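Local atomic coordinates of flagellar hook-associated protein 2 (Helicobacter pylori, PDB entry 6IWY), a protein that caps the growing tip of the bacterial flagellum, where it promotes flagellin polymerization and keeps exported flagellin subunits from leaking away unassembled. Residues Gln39-Glu44 and Ser359-Lys364; Met98-Lys103 and Met113-Asn118. All blocks are in the same frame, centred on the assembly; numbering follows the deposited sequence.

Contact 1 (Gln39-Glu44 and Ser359-Lys364); sequences QGDINE and SKNLQK
Two donors from different residues grip the carbonyl oxygen of Gln363: the backbone N of Ile42 at 2.9 Å and, rising well above the carbonyl plane, the side-chain ND2 of Asn361. The pairing is antiparallel and contains a classic beta bulge, at which Leu362 and Gln363 together face Ile42. The bulge is read most directly at Ile42 O, which takes a bond of 2.8 Å from Leu362 N and a weak one from Gln363 N. Beyond it the regular ladder resumes, with Glu44 and Lys360 exchanging both of their backbone bonds.

On the face of Asn43 and Asn361, polar groups are linked in series. Asn361 CG lies anti to its backbone N (chi1 -177°), and the amide beyond it gives ND2 to Asn43 OD1 at 2.9 Å, from above the acceptor's carbonyl plane and with the two amide planes 54° apart. Asn43 ND2 in turn meets Asp41 OD1 at 2.7 Å on the anti side of the carboxylate, and also reaches Val114 O on the next strand; Asp41 OD2 accepts from Ala365 N. This buried carboxylate is therefore held through both oxygens.

The face of Ile42, Glu44, Lys360 and Gln363 is more mixed. Glu44 and Lys360 run side by side in the same direction, their charged atoms not in contact, while Ile42 CG2 also rests 4.1 Å from Leu362 CB. Gln363, beside Ile42 on this face, extends beyond CG, and its NE2 donates to Gly40 O at 3.0 Å in an almost straight bond of 178°, the acceptor lying in the amide plane.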
loop_
_atom_site.group_PDB
_atom_site.type_symbol
_atom_site.label_atom_id
_atom_site.label_comp_id
_atom_site.label_asym_id
_atom_site.label_seq_id
_atom_site.Cartn_x
_atom_site.Cartn_y
_atom_site.Cartn_z
ATOM N N GLN A 39 6.670 -18.558 -4.058
ATOM C CA GLN A 39 5.574 -18.008 -4.865
ATOM C C GLN A 39 5.729 -16.499 -5.015
ATOM O O GLN A 39 6.196 -15.834 -4.112
ATOM C CB GLN A 39 4.234 -18.259 -4.156
ATOM C CG GLN A 39 3.505 -19.591 -4.486
ATOM C CD GLN A 39 2.449 -19.953 -3.432
ATOM O OE1 GLN A 39 1.680 -19.099 -2.978
ATOM N NE2 GLN A 39 2.450 -21.215 -3.001
ATOM N N GLY A 40 5.339 -15.961 -6.155
ATOM C CA GLY A 40 5.116 -14.526 -6.294
ATOM C C GLY A 40 3.684 -14.187 -5.866
ATOM O O GLY A 40 2.894 -15.068 -5.552
ATOM N N ASP A 41 3.357 -12.900 -5.884
ATOM C CA ASP A 41 2.058 -12.405 -5.456
ATOM C C ASP A 41 1.134 -12.301 -6.673
ATOM O O ASP A 41 1.583 -11.978 -7.761
ATOM C CB ASP A 41 2.259 -11.012 -4.837
ATOM C CG ASP A 41 1.329 -10.729 -3.665
ATOM O OD1 ASP A 41 0.574 -9.728 -3.771
ATOM O OD2 ASP A 41 1.367 -11.468 -2.639
ATOM N N ILE A 42 -0.154 -12.561 -6.513
ATOM C CA ILE A 42 -1.076 -12.371 -7.626
ATOM C C ILE A 42 -2.296 -11.661 -7.123
ATOM O O ILE A 42 -2.969 -12.171 -6.260
ATOM C CB ILE A 42 -1.527 -13.705 -8.294
ATOM C CG1 ILE A 42 -0.335 -14.443 -8.911
ATOM C CG2 ILE A 42 -2.579 -13.439 -9.392
ATOM C CD1 ILE A 42 -0.685 -15.855 -9.335
ATOM N N ASN A 43 -2.579 -10.489 -7.675
ATOM C CA ASN A 43 -3.686 -9.671 -7.208
ATOM C C ASN A 43 -4.529 -9.219 -8.342
ATOM O O ASN A 43 -4.020 -8.947 -9.456
ATOM C CB ASN A 43 -3.164 -8.409 -6.559
ATOM C CG ASN A 43 -2.246 -8.687 -5.432
ATOM O OD1 ASN A 43 -2.690 -9.082 -4.355
ATOM N ND2 ASN A 43 -0.960 -8.499 -5.656
ATOM N N GLU A 44 -5.814 -9.109 -8.071
ATOM C CA GLU A 44 -6.698 -8.430 -8.981
ATOM C C GLU A 44 -6.780 -7.022 -8.487
ATOM O O GLU A 44 -6.875 -6.814 -7.303
ATOM C CB GLU A 44 -8.089 -9.035 -8.949
ATOM C CG GLU A 44 -8.182 -10.390 -9.566
ATOM C CD GLU A 44 -9.458 -11.056 -9.199
ATOM O OE1 GLU A 44 -10.257 -10.423 -8.476
ATOM O OE2 GLU A 44 -9.664 -12.217 -9.606
ATOM N N SER A 359 -8.971 -4.066 -4.523
ATOM C CA SER A 359 -7.968 -5.096 -4.685
ATOM C C SER A 359 -8.410 -6.359 -3.989
ATOM O O SER A 359 -9.052 -6.295 -2.954
ATOM C CB SER A 359 -6.661 -4.635 -4.097
ATOM O OG SER A 359 -6.789 -4.394 -2.690
ATOM N N LYS A 360 -8.066 -7.502 -4.571
ATOM C CA LYS A 360 -8.190 -8.812 -3.919
ATOM C C LYS A 360 -6.915 -9.611 -4.188
ATOM O O LYS A 360 -6.483 -9.699 -5.320
ATOM C CB LYS A 360 -9.405 -9.565 -4.479
ATOM C CG LYS A 360 -9.614 -11.010 -3.975
ATOM C CD LYS A 360 -11.059 -11.476 -4.159
ATOM C CE LYS A 360 -11.330 -12.287 -5.439
ATOM N NZ LYS A 360 -11.471 -13.776 -5.190
ATOM N N ASN A 361 -6.329 -10.206 -3.151
ATOM C CA ASN A 361 -5.196 -11.108 -3.329
ATOM C C ASN A 361 -5.687 -12.500 -3.715
ATOM O O ASN A 361 -6.578 -13.033 -3.083
ATOM C CB ASN A 361 -4.373 -11.180 -2.041
ATOM C CG ASN A 361 -3.152 -12.049 -2.185
ATOM O OD1 ASN A 361 -3.133 -13.175 -1.713
ATOM N ND2 ASN A 361 -2.137 -11.547 -2.877
ATOM N N LEU A 362 -5.123 -13.061 -4.785
ATOM C CA LEU A 362 -5.427 -14.439 -5.230
ATOM C C LEU A 362 -4.382 -15.468 -4.749
ATOM O O LEU A 362 -4.687 -16.646 -4.543
ATOM C CB LEU A 362 -5.517 -14.473 -6.743
ATOM C CG LEU A 362 -6.765 -13.815 -7.337
ATOM C CD1 LEU A 362 -6.847 -14.104 -8.851
ATOM C CD2 LEU A 362 -7.999 -14.296 -6.653
ATOM N N GLN A 363 -3.152 -15.004 -4.570
ATOM C CA GLN A 363 -2.045 -15.847 -4.148
ATOM C C GLN A 363 -0.996 -14.994 -3.437
ATOM O O GLN A 363 -0.569 -13.981 -3.971
ATOM C CB GLN A 363 -1.399 -16.485 -5.366
ATOM C CG GLN A 363 -0.163 -17.197 -5.037
ATOM C CD GLN A 363 0.375 -17.950 -6.189
ATOM O OE1 GLN A 363 -0.210 -18.941 -6.618
ATOM N NE2 GLN A 363 1.520 -17.505 -6.697
ATOM N N LYS A 364 -0.590 -15.415 -2.241
ATOM C CA LYS A 364 0.371 -14.636 -1.453
ATOM C C LYS A 364 1.786 -15.056 -1.731
ATOM O O LYS A 364 2.119 -16.236 -1.595
ATOM C CB LYS A 364 0.149 -14.802 0.039
ATOM C CG LYS A 364 -1.188 -14.342 0.533
ATOM C CD LYS A 364 -1.217 -14.429 2.071
ATOM C CE LYS A 364 -2.631 -14.350 2.652
ATOM N NZ LYS A 364 -2.593 -14.975 4.013
#

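Contact 2 (Met98-Lys103 and Met113-Asn118); sequences MGIVMK and MVNTKN
The beta hairpin of strands 97-103 and 110-116 supplies this contact, an antiparallel ladder at one border of a four-stranded sheet. Met98 with Asn115 and Ile100 with Met113 are hydrogen-bonded pairs, and Gly99 with Val114 is the non-hydrogen-bonded pair between them. Four backbone bonds result; Met98 N to Asn115 O, at 2.7 Å, is typical of the set. Between the two bonded rungs, Met98 O also receives a CA-H...O contact from Val114 CA at 3.3 Å.

Methionines supply much of the side-chain contact, on the face shared by Met98, Ile100, Met113 and Asn115. Met113 is buried, and its CG lies anti to its own carbonyl carbon (chi1 -53°), where it meets Met102 CB at 3.8 Å. The same side chain also packs on Ile42 and Glu44 of the neighbouring strand and on Leu362. A looser touch brings Ile100 CB to 4.4 Å from Met113 CB. The Ile100 side chain crosses that of Asn115 at about a right angle.

The opposite face, where Val114 points, is covered by helix 82-92: Val114 touches Ile89, and Thr90 of that helix bonds through OG1 to Gly99 N. Farther along the same segment as Val114, Thr116 OG1 donates to Asn118 O at 2.8 Å and accepts from Asp41 N. Met98 bends at chi3 (-71°), which brings its terminal methyl CE beside the Thr116 carbonyl, 3.3 Å from Thr116 O.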
loop_
_atom_site.group_PDB
_atom_site.type_symbol
_atom_site.label_atom_id
_atom_site.label_comp_id
_atom_site.label_asym_id
_atom_site.label_seq_id
_atom_site.Cartn_x
_atom_site.Cartn_y
_atom_site.Cartn_z
ATOM N N MET A 98 4.302 -6.491 -12.245
ATOM C CA MET A 98 3.816 -6.566 -13.590
ATOM C C MET A 98 2.342 -6.284 -13.525
ATOM O O MET A 98 1.590 -6.943 -12.788
ATOM C CB MET A 98 4.100 -7.946 -14.174
ATOM C CG MET A 98 5.586 -8.310 -14.243
ATOM S SD MET A 98 5.942 -10.019 -14.764
ATOM C CE MET A 98 5.402 -10.949 -13.311
ATOM N N GLY A 99 1.944 -5.259 -14.269
ATOM C CA GLY A 99 0.531 -4.984 -14.562
ATOM C C GLY A 99 0.120 -5.702 -15.825
ATOM O O GLY A 99 0.526 -5.331 -16.907
ATOM N N ILE A 100 -0.712 -6.718 -15.651
ATOM C CA ILE A 100 -1.070 -7.700 -16.660
ATOM C C ILE A 100 -2.587 -7.787 -16.723
ATOM O O ILE A 100 -3.247 -7.724 -15.675
ATOM C CB ILE A 100 -0.547 -9.099 -16.212
ATOM C CG1 ILE A 100 0.979 -9.179 -16.333
ATOM C CG2 ILE A 100 -1.196 -10.215 -16.996
ATOM C CD1 ILE A 100 1.581 -10.402 -15.672
ATOM N N VAL A 101 -3.123 -7.995 -17.924
ATOM C CA VAL A 101 -4.558 -8.118 -18.176
ATOM C C VAL A 101 -4.900 -9.570 -18.502
ATOM O O VAL A 101 -4.310 -10.171 -19.407
ATOM C CB VAL A 101 -4.990 -7.272 -19.406
ATOM C CG1 VAL A 101 -6.513 -7.064 -19.394
ATOM C CG2 VAL A 101 -4.238 -5.934 -19.462
ATOM N N MET A 102 -5.883 -10.115 -17.798
ATOM C CA MET A 102 -6.213 -11.528 -17.876
ATOM C C MET A 102 -7.699 -11.597 -18.131
ATOM O O MET A 102 -8.461 -10.857 -17.518
ATOM C CB MET A 102 -5.865 -12.229 -16.559
ATOM C CG MET A 102 -5.954 -13.769 -16.508
ATOM S SD MET A 102 -5.990 -14.379 -14.772
ATOM C CE MET A 102 -4.939 -15.798 -14.950
ATOM N N LYS A 103 -8.101 -12.437 -19.089
ATOM C CA LYS A 103 -9.502 -12.771 -19.251
ATOM C C LYS A 103 -9.998 -13.578 -18.034
ATOM O O LYS A 103 -9.333 -14.500 -17.566
ATOM C CB LYS A 103 -9.711 -13.595 -20.515
ATOM C CG LYS A 103 -9.987 -12.802 -21.778
ATOM C CD LYS A 103 -10.455 -13.723 -22.882
ATOM C CE LYS A 103 -10.663 -12.989 -24.178
ATOM N NZ LYS A 103 -10.770 -13.946 -25.321
ATOM N N MET A 113 -4.596 -7.399 -13.471
ATOM C CA MET A 113 -3.855 -8.167 -12.472
ATOM C C MET A 113 -2.585 -7.416 -12.210
ATOM O O MET A 113 -2.076 -6.753 -13.093
ATOM C CB MET A 113 -3.499 -9.559 -12.987
ATOM C CG MET A 113 -4.675 -10.351 -13.514
ATOM S SD MET A 113 -5.827 -10.771 -12.213
ATOM C CE MET A 113 -4.898 -11.925 -11.207
ATOM N N VAL A 114 -2.097 -7.528 -10.977
ATOM C CA VAL A 114 -0.848 -6.921 -10.523
ATOM C C VAL A 114 -0.108 -8.058 -9.864
ATOM O O VAL A 114 -0.490 -8.499 -8.783
ATOM C CB VAL A 114 -1.106 -5.832 -9.472
ATOM C CG1 VAL A 114 0.204 -5.214 -9.022
ATOM C CG2 VAL A 114 -2.037 -4.790 -10.044
ATOM N N ASN A 115 0.904 -8.569 -10.554
ATOM C CA ASN A 115 1.639 -9.745 -10.107
ATOM C C ASN A 115 3.121 -9.433 -9.958
ATOM O O ASN A 115 3.676 -8.739 -10.825
ATOM C CB ASN A 115 1.480 -10.870 -11.139
ATOM C CG ASN A 115 0.012 -11.264 -11.381
ATOM O OD1 ASN A 115 -0.899 -10.804 -10.678
ATOM N ND2 ASN A 115 -0.213 -12.121 -12.375
ATOM N N THR A 116 3.775 -9.977 -8.923
ATOM C CA THR A 116 5.220 -9.774 -8.761
ATOM C C THR A 116 6.094 -10.584 -9.706
ATOM O O THR A 116 5.757 -11.662 -10.132
ATOM C CB THR A 116 5.705 -10.050 -7.336
ATOM O OG1 THR A 116 5.465 -11.412 -6.969
ATOM C CG2 THR A 116 5.024 -9.103 -6.349
ATOM N N LYS A 117 7.250 -10.032 -10.038
ATOM C CA LYS A 117 8.250 -10.726 -10.843
ATOM C C LYS A 117 8.979 -11.793 -10.039
ATOM O O LYS A 117 9.467 -12.777 -10.595
ATOM C CB LYS A 117 9.269 -9.732 -11.384
ATOM C CG LYS A 117 10.197 -10.309 -12.442
ATOM C CD LYS A 117 11.307 -9.321 -12.775
ATOM C CE LYS A 117 12.466 -10.001 -13.482
ATOM N NZ LYS A 117 13.075 -9.091 -14.489
ATOM N N ASN A 118 9.037 -11.591 -8.734
ATOM C CA ASN A 118 9.823 -12.411 -7.839
ATOM C C ASN A 118 9.018 -13.158 -6.824
ATOM O O ASN A 118 7.912 -12.753 -6.457
ATOM C CB ASN A 118 10.753 -11.502 -7.065
ATOM C CG ASN A 118 12.031 -11.314 -7.743
ATOM O OD1 ASN A 118 12.587 -12.259 -8.275
ATOM N ND2 ASN A 118 12.528 -10.087 -7.735
#

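Overall arrangement
In this fragment of the longer cap protein, both contacts belong to one antiparallel sheet, ordered 97-103, 110-116, 42-49, 359-361, and each joins an outermost strand to an inner one. Contact 2 is local, closing a hairpin, whereas contact 1 brings together segments more than 300 residues apart, yet both end up in the same sheet. Their centres lie about 9 Å apart, and the inner strands meet directly: Val114 N lies 2.8 Å from Asn43 O, a probable hydrogen bond. Contact 1 is a surface contact rich in amide and carboxylate bonds around a bulge; contact 2, partly buried, relies on regular backbone pairing and methionine packing.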